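Side-chain contacts in delta-1-pyrroline-5-carboxylate dehydrogenase, mitochondrial (PDB 4E3X), which catalyses the NAD-dependent oxidation of L-glutamate gamma-semialdehyde to L-glutamate, the second step of proline degradation in mitochondria: residues Asp461-Thr466 with Val490-Arg495; Cys351-Val356 with Ser472-Gly477. All coordinates share one frame; numbering follows the deposited sequence.

Contact 1. Residues Asp461-Thr466 with Val490-Arg495; sequences DKYRET and VQEATR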
loop_
_atom_site.group_PDB
_atom_site.type_symbol
_atom_site.label_atom_id
_atom_site.label_comp_id
_atom_site.label_asym_id
_atom_site.label_seq_id
_atom_site.Cartn_x
_atom_site.Cartn_y
_atom_site.Cartn_z
ATOM N N ASP B 461 12.258 25.227 31.909
ATOM C CA ASP B 461 12.663 23.990 32.565
ATOM C C ASP B 461 11.691 22.828 32.350
ATOM O O ASP B 461 11.975 21.701 32.755
ATOM C CB ASP B 461 12.996 24.194 34.057
ATOM C CG ASP B 461 11.822 24.725 34.880
ATOM O OD1 ASP B 461 10.672 24.738 34.403
ATOM O OD2 ASP B 461 12.055 25.119 36.045
ATOM N N LYS B 462 10.564 23.092 31.690
ATOM C CA LYS B 462 9.606 22.031 31.372
ATOM C C LYS B 462 9.600 21.674 29.888
ATOM O O LYS B 462 8.608 21.153 29.375
ATOM C CB LYS B 462 8.193 22.428 31.802
ATOM C CG LYS B 462 8.033 22.556 33.303
ATOM C CD LYS B 462 6.576 22.733 33.693
ATOM C CE LYS B 462 5.764 21.483 33.392
ATOM N NZ LYS B 462 4.392 21.591 33.959
ATOM N N TYR B 463 10.704 21.937 29.194
ATOM C CA TYR B 463 10.741 21.671 27.755
ATOM C C TYR B 463 10.482 20.200 27.411
ATOM O O TYR B 463 9.867 19.913 26.391
ATOM C CB TYR B 463 12.057 22.154 27.128
ATOM C CG TYR B 463 13.185 21.147 27.174
ATOM C CD1 TYR B 463 13.410 20.276 26.117
ATOM C CD2 TYR B 463 14.037 21.083 28.269
ATOM C CE1 TYR B 463 14.437 19.352 26.156
ATOM C CE2 TYR B 463 15.075 20.170 28.315
ATOM C CZ TYR B 463 15.269 19.303 27.258
ATOM O OH TYR B 463 16.302 18.389 27.306
ATOM N N ARG B 464 10.941 19.274 28.254
ATOM C CA ARG B 464 10.792 17.845 27.956
ATOM C C ARG B 464 9.331 17.401 28.066
ATOM O O ARG B 464 8.793 16.738 27.173
ATOM C CB ARG B 464 11.679 17.002 28.878
ATOM N N GLU B 465 8.688 17.783 29.163
ATOM C CA GLU B 465 7.270 17.513 29.357
ATOM C C GLU B 465 6.432 18.156 28.254
ATOM O O GLU B 465 5.435 17.586 27.791
ATOM C CB GLU B 465 6.818 18.037 30.722
ATOM C CG GLU B 465 7.403 17.298 31.930
ATOM C CD GLU B 465 8.804 17.767 32.334
ATOM O OE1 GLU B 465 9.332 17.257 33.346
ATOM O OE2 GLU B 465 9.380 18.649 31.664
ATOM N N THR B 466 6.836 19.353 27.838
ATOM C CA THR B 466 6.115 20.070 26.796
ATOM C C THR B 466 6.246 19.376 25.437
ATOM O O THR B 466 5.271 19.294 24.687
ATOM C CB THR B 466 6.549 21.542 26.725
ATOM O OG1 THR B 466 6.395 22.134 28.022
ATOM C CG2 THR B 466 5.691 22.307 25.730
ATOM N N VAL B 490 18.062 19.340 19.412
ATOM C CA VAL B 490 17.479 18.940 18.137
ATOM C C VAL B 490 17.401 17.423 18.028
ATOM O O VAL B 490 16.389 16.883 17.596
ATOM C CB VAL B 490 18.259 19.536 16.949
ATOM C CG1 VAL B 490 17.816 18.910 15.633
ATOM C CG2 VAL B 490 18.064 21.037 16.908
ATOM N N GLN B 491 18.455 16.735 18.446
ATOM C CA GLN B 491 18.467 15.277 18.393
ATOM C C GLN B 491 17.388 14.690 19.302
ATOM O O GLN B 491 16.680 13.759 18.919
ATOM C CB GLN B 491 19.854 14.747 18.769
ATOM C CG GLN B 491 20.907 15.045 17.713
ATOM C CD GLN B 491 22.325 14.927 18.238
ATOM O OE1 GLN B 491 22.557 14.429 19.340
ATOM N NE2 GLN B 491 23.286 15.396 17.449
ATOM N N GLU B 492 17.261 15.255 20.498
ATOM C CA GLU B 492 16.249 14.822 21.455
ATOM C C GLU B 492 14.836 15.064 20.930
ATOM O O GLU B 492 13.983 14.173 20.966
ATOM C CB GLU B 492 16.432 15.552 22.790
ATOM C CG GLU B 492 15.425 15.145 23.862
ATOM C CD GLU B 492 15.659 15.846 25.193
ATOM O OE1 GLU B 492 16.457 16.803 25.238
ATOM O OE2 GLU B 492 15.051 15.431 26.197
ATOM N N ALA B 493 14.587 16.280 20.457
ATOM C CA ALA B 493 13.270 16.650 19.955
ATOM C C ALA B 493 12.899 15.799 18.749
ATOM O O ALA B 493 11.751 15.385 18.604
ATOM C CB ALA B 493 13.217 18.131 19.606
ATOM N N THR B 494 13.878 15.535 17.888
ATOM C CA THR B 494 13.656 14.705 16.716
ATOM C C THR B 494 13.203 13.299 17.114
ATOM O O THR B 494 12.231 12.778 16.566
ATOM C CB THR B 494 14.907 14.665 15.827
ATOM O OG1 THR B 494 15.191 15.993 15.357
ATOM C CG2 THR B 494 14.701 13.744 14.635
ATOM N N ARG B 495 13.872 12.702 18.095
ATOM C CA ARG B 495 13.450 11.396 18.589
ATOM C C ARG B 495 12.052 11.451 19.218
ATOM O O ARG B 495 11.211 10.594 18.948
ATOM C CB ARG B 495 14.456 10.831 19.599
ATOM C CG ARG B 495 15.790 10.403 18.999
ATOM C CD ARG B 495 16.670 9.709 20.043
ATOM N NE ARG B 495 17.014 10.586 21.163
ATOM C CZ ARG B 495 18.117 11.330 21.221
ATOM N NH1 ARG B 495 18.988 11.304 20.222
ATOM N NH2 ARG B 495 18.349 12.100 22.277
#
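Tyr463 and Glu492 tie together two neighbouring helices, 463-472 and 487-496, on the surface of the aldehyde dehydrogenase fold. The phenol hydroxyl, Tyr463 OH, donates to Glu492 OE1 at 2.6 Å, a short bond to a carboxylate oxygen. OE1 lies at the ring's edge and in its plane, whereas the hydroxyl approaches OE1 on the syn side, 16° out of the carboxylate plane. The two flat groups stand almost perpendicular, 87° apart. Glu492 suits the place because its extended chain, with CG anti to the backbone N (chi1 -179°), carries the carboxylate straight out from its helix. The tyrosine, coming from the opposite direction, supplies a rigid arm ending in a donor. A phenylalanine here would keep the ring, but would probably leave Glu492 OE1 without its hydroxyl donor and the carboxylate freer to turn. Thr466 OG1 bonds back to Lys462 O, at the N-cap of the first helix (2.8 Å), and Thr494 OG1 to Val490 O within the second (2.7 Å). Tyr463 and Thr466 also rest on Tyr458 of strand 452-458, while Val490 and Thr494 pack on strand 503-506; Thr494 also meets Ile547 of the second subunit.

Contact 2. Residues Cys351-Val356 with Ser472-Gly477; sequences CSRLYV and STTSYG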
loop_
_atom_site.group_PDB
_atom_site.type_symbol
_atom_site.label_atom_id
_atom_site.label_comp_id
_atom_site.label_asym_id
_atom_site.label_seq_id
_atom_site.Cartn_x
_atom_site.Cartn_y
_atom_site.Cartn_z
ATOM N N CYS B 351 0.893 25.908 10.320
ATOM C CA CYS B 351 1.095 25.952 11.760
ATOM C C CYS B 351 -0.096 26.604 12.439
ATOM O O CYS B 351 -0.443 27.740 12.125
ATOM C CB CYS B 351 2.351 26.754 12.096
ATOM S SG CYS B 351 2.561 27.085 13.859
ATOM N N SER B 352 -0.703 25.901 13.390
ATOM C CA SER B 352 -1.798 26.476 14.158
ATOM C C SER B 352 -1.556 26.408 15.661
ATOM O O SER B 352 -2.351 26.931 16.442
ATOM C CB SER B 352 -3.124 25.800 13.813
ATOM O OG SER B 352 -3.054 24.407 14.043
ATOM N N ARG B 353 -0.468 25.761 16.071
ATOM C CA ARG B 353 -0.054 25.810 17.471
ATOM C C ARG B 353 1.436 26.119 17.586
ATOM O O ARG B 353 2.275 25.447 16.981
ATOM C CB ARG B 353 -0.449 24.540 18.229
ATOM C CG ARG B 353 -0.131 23.261 17.541
ATOM C CD ARG B 353 -0.693 22.048 18.283
ATOM N NE ARG B 353 -0.359 20.879 17.496
ATOM C CZ ARG B 353 0.241 19.783 17.945
ATOM N NH1 ARG B 353 0.500 18.804 17.089
ATOM N NH2 ARG B 353 0.573 19.656 19.224
ATOM N N LEU B 354 1.742 27.167 18.351
ATOM C CA LEU B 354 3.107 27.625 18.562
ATOM C C LEU B 354 3.447 27.459 20.038
ATOM O O LEU B 354 2.714 27.941 20.898
ATOM C CB LEU B 354 3.227 29.100 18.175
ATOM C CG LEU B 354 4.587 29.768 18.429
ATOM C CD1 LEU B 354 5.658 29.180 17.544
ATOM C CD2 LEU B 354 4.511 31.274 18.239
ATOM N N TYR B 355 4.551 26.777 20.324
ATOM C CA TYR B 355 4.999 26.549 21.693
ATOM C C TYR B 355 6.265 27.366 21.916
ATOM O O TYR B 355 7.255 27.164 21.221
ATOM C CB TYR B 355 5.300 25.060 21.908
ATOM C CG TYR B 355 4.097 24.145 21.779
ATOM C CD1 TYR B 355 3.427 23.689 22.908
ATOM C CD2 TYR B 355 3.647 23.718 20.530
ATOM C CE1 TYR B 355 2.327 22.840 22.807
ATOM C CE2 TYR B 355 2.541 22.879 20.419
ATOM C CZ TYR B 355 1.891 22.438 21.557
ATOM O OH TYR B 355 0.799 21.596 21.445
ATOM N N VAL B 356 6.223 28.291 22.875
ATOM C CA VAL B 356 7.324 29.241 23.092
ATOM C C VAL B 356 7.824 29.170 24.534
ATOM O O VAL B 356 7.011 29.160 25.454
ATOM C CB VAL B 356 6.863 30.701 22.795
ATOM C CG1 VAL B 356 7.996 31.698 23.015
ATOM C CG2 VAL B 356 6.333 30.819 21.384
ATOM N N SER B 472 1.254 14.400 22.093
ATOM C CA SER B 472 0.052 13.694 22.543
ATOM C C SER B 472 -1.242 14.501 22.491
ATOM O O SER B 472 -2.327 13.933 22.604
ATOM C CB SER B 472 0.250 13.194 23.973
ATOM O OG SER B 472 0.235 14.288 24.872
ATOM N N THR B 473 -1.141 15.817 22.330
ATOM C CA THR B 473 -2.318 16.675 22.469
ATOM C C THR B 473 -3.366 16.463 21.378
ATOM O O THR B 473 -4.571 16.455 21.656
ATOM C CB THR B 473 -1.923 18.163 22.558
ATOM O OG1 THR B 473 -1.209 18.374 23.782
ATOM C CG2 THR B 473 -3.155 19.063 22.536
ATOM N N THR B 474 -2.920 16.263 20.142
ATOM C CA THR B 474 -3.846 16.165 19.023
ATOM C C THR B 474 -3.930 14.749 18.479
ATOM O O THR B 474 -3.172 13.867 18.881
ATOM C CB THR B 474 -3.461 17.111 17.860
ATOM O OG1 THR B 474 -2.478 16.478 17.026
ATOM C CG2 THR B 474 -2.955 18.450 18.393
ATOM N N SER B 475 -4.847 14.546 17.541
ATOM C CA SER B 475 -5.007 13.244 16.912
ATOM C C SER B 475 -4.210 13.141 15.615
ATOM O O SER B 475 -4.230 12.107 14.955
ATOM C CB SER B 475 -6.478 12.995 16.608
ATOM O OG SER B 475 -6.924 13.872 15.589
ATOM N N TYR B 476 -3.496 14.210 15.268
ATOM C CA TYR B 476 -2.872 14.331 13.950
ATOM C C TYR B 476 -1.366 14.086 13.918
ATOM O O TYR B 476 -0.696 14.093 14.954
ATOM C CB TYR B 476 -3.178 15.713 13.376
ATOM C CG TYR B 476 -4.647 15.977 13.114
ATOM C CD1 TYR B 476 -5.280 15.439 11.994
ATOM C CD2 TYR B 476 -5.392 16.796 13.961
ATOM C CE1 TYR B 476 -6.608 15.694 11.727
ATOM C CE2 TYR B 476 -6.733 17.066 13.697
ATOM C CZ TYR B 476 -7.328 16.509 12.576
ATOM O OH TYR B 476 -8.651 16.754 12.288
ATOM N N GLY B 477 -0.829 13.871 12.721
ATOM C CA GLY B 477 0.590 13.599 12.590
ATOM C C GLY B 477 1.198 14.111 11.302
ATOM O O GLY B 477 2.049 13.438 10.710
HETATM O O HOH W 1 1.407 16.083 16.324
HETATM O O HOH W 2 -0.406 21.032 23.699
#
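The guanidinium of Arg353 carries the methyl group of Thr474 on one face, with Thr474 CG2 3.5 Å from Arg353 CZ and over the centre of the group. Two partners sit at its edge, in plane: the hydroxyl of Tyr355 and water 1. Arg353 NH2 donates to Tyr355 OH at 3.0 Å, and water 1 accepts from NH1. Lys318 O takes the NE proton and Val470 O bonds to NH2, so this buried cation is gripped around its rim and covered by an apolar methyl. An arginine suits the place because its chain, extended from CG to NE, reaches far enough to present all three nitrogens. Tyr355 has a second link at its ring edge: water 2 lies 2.6 Å from Tyr355 OH and donates to Thr473 OG1 at 2.8 Å, while Thr473 OG1 also bonds to Leu469 O. Thr474 is held by an ST turn, in which Tyr476 N donates to Thr474 OG1 at 3.0 Å (160°); the methyl branch meets the arginine. The arrangement joins two parts of a mixed sheet of the aldehyde dehydrogenase fold, in which strand 319-323 runs parallel to both strand 351-357, which carries Arg353, and strand 476-483, which follows the turn.

How the contacts relate
The two contacts interleave in the sequence: helix 463-472 begins in contact 1 and leads into contact 2, and strand 476-483 then returns to helix 487-496 of contact 1. Their centres are 14 Å apart, and they touch where Thr466 CG2 packs on Tyr355 CD1 at 3.9 Å, linking the helix to strand 351-357. Contact 1 lies at the surface, away from the catalytic and NAD-binding residues. Contact 2 is buried and nearer to them: strand segment 351-356 starts three residues after the nucleophile Cys348, and the Thr474 side chain is about 9 Å from that of Glu447, an NAD-binding residue, and about 11 Å from a bound proline.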